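Local coordinates for protein NADH-rubredoxin oxidoreductase (Clostridium acetobutylicum, PDB 3KLJ) that uses NADH to reduce rubredoxin through a bound FAD, passing electrons down the chain that scavenges dioxygen in this anaerobe, at residues G284-A287 / G288-C292. Numbering follows the deposited sequence. Where two conformers were deposited one is given.
Sequences GEVA and GLNAC
Asn-290 folds its side chain back along the last turn of its helix, and its amide nitrogen ND2 donates to the carbonyl oxygen O of Val-286 at 2.9 Å. The bond is nearly straight (165° at the hydrogen), and the oxygen lies close to the plane of the side-chain amide. ND2 meets the carbonyl from above its plane, whereas the backbone N of Asn-290 bonds to the same oxygen, 3.0 Å from Val-286 O, from the opposite face. One buried acceptor is thus gripped twice by one residue. ND2 has a second acceptor in the backbone oxygen of Ala-296, and these two acceptors, one in the helix and one in the chain that follows it, should hold the amide in its rotation. The backbone bond of Asn-290 is one rung of the i to i+4 ladder of an alpha-helix; the others are Gly-288 N to Gly-284 O and Leu-289 N to Glu-285 O, each 3.0 Å, then Ala-291 N to Ala-287 O, 2.9 Å. These are the closing turns of helix 277-291 in the FAD-binding domain of this glutathione-reductase-type fold. Ala-287 and Ala-291 rest on Ile-109 on strand 107-110 of the domain's parallel sheet, Asn-290 and Ala-291 also touch Tyr-261, and Leu-289 meets Ala-27 of helix 19-28. The helix leads directly into Cys-292, the disulfide partner of Cys-32. Van der Waals contacts run along two flanks. CG1 of Val-286, placed anti to the backbone N (chi1 166°), lies alongside the Asn-290 amide, 3.3 Å from ND2. On the other flank Glu-285 and Leu-289 point the same way, with CG of Glu-285 3.8 Å from CD2 of Leu-289. Beyond CG the glutamate runs extended, and its OE1 forms a salt bridge with Lys-282, one turn earlier in the helix.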
# COMPACT_ATOMS: atom_id res chain seq x y z
N GLY A 284 -5.45 -12.86 -2.38
CA GLY A 284 -6.21 -13.54 -1.31
C GLY A 284 -7.18 -14.56 -1.87
O GLY A 284 -7.24 -15.70 -1.40
N GLU A 285 -7.94 -14.16 -2.89
CA GLU A 285 -8.84 -15.05 -3.60
C GLU A 285 -8.13 -16.32 -4.16
O GLU A 285 -8.59 -17.44 -3.93
CB GLU A 285 -9.55 -14.29 -4.72
CG GLU A 285 -10.44 -15.17 -5.58
CD GLU A 285 -11.07 -14.45 -6.76
OE1 GLU A 285 -10.60 -13.35 -7.15
OE2 GLU A 285 -12.03 -15.00 -7.31
N VAL A 286 -7.04 -16.13 -4.89
CA VAL A 286 -6.30 -17.27 -5.47
C VAL A 286 -5.80 -18.24 -4.38
O VAL A 286 -5.91 -19.46 -4.53
CB VAL A 286 -5.17 -16.80 -6.44
CG1 VAL A 286 -4.19 -17.95 -6.79
CG2 VAL A 286 -5.77 -16.23 -7.72
N ALA A 287 -5.28 -17.69 -3.29
CA ALA A 287 -4.81 -18.48 -2.16
C ALA A 287 -5.92 -19.33 -1.52
O ALA A 287 -5.70 -20.51 -1.23
CB ALA A 287 -4.15 -17.57 -1.10
N GLY A 288 -7.09 -18.72 -1.27
CA GLY A 288 -8.22 -19.44 -0.69
C GLY A 288 -8.69 -20.58 -1.58
O GLY A 288 -8.94 -21.70 -1.09
N LEU A 289 -8.80 -20.29 -2.87
CA LEU A 289 -9.19 -21.26 -3.91
C LEU A 289 -8.24 -22.45 -3.98
O LEU A 289 -8.68 -23.61 -4.04
CB LEU A 289 -9.23 -20.55 -5.28
CG LEU A 289 -10.53 -20.12 -5.98
CD1 LEU A 289 -11.82 -20.11 -5.12
CD2 LEU A 289 -10.35 -18.79 -6.71
N ASN A 290 -6.93 -22.18 -3.97
CA ASN A 290 -5.91 -23.23 -4.03
C ASN A 290 -5.87 -24.06 -2.75
O ASN A 290 -5.76 -25.29 -2.81
CB ASN A 290 -4.53 -22.62 -4.32
CG ASN A 290 -4.26 -22.43 -5.80
OD1 ASN A 290 -3.82 -23.36 -6.49
ND2 ASN A 290 -4.49 -21.23 -6.29
N ALA A 291 -5.98 -23.39 -1.61
CA ALA A 291 -6.04 -24.05 -0.30
C ALA A 291 -7.22 -25.03 -0.21
O ALA A 291 -7.17 -25.99 0.55
CB ALA A 291 -6.13 -23.02 0.80
N CYS A 292 -8.25 -24.77 -1.02
CA CYS A 292 -9.39 -25.67 -1.10
C CYS A 292 -9.31 -26.61 -2.31
O CYS A 292 -10.29 -27.25 -2.69
CB CYS A 292 -10.70 -24.89 -1.11
SG CYS A 292 -12.09 -25.88 -0.56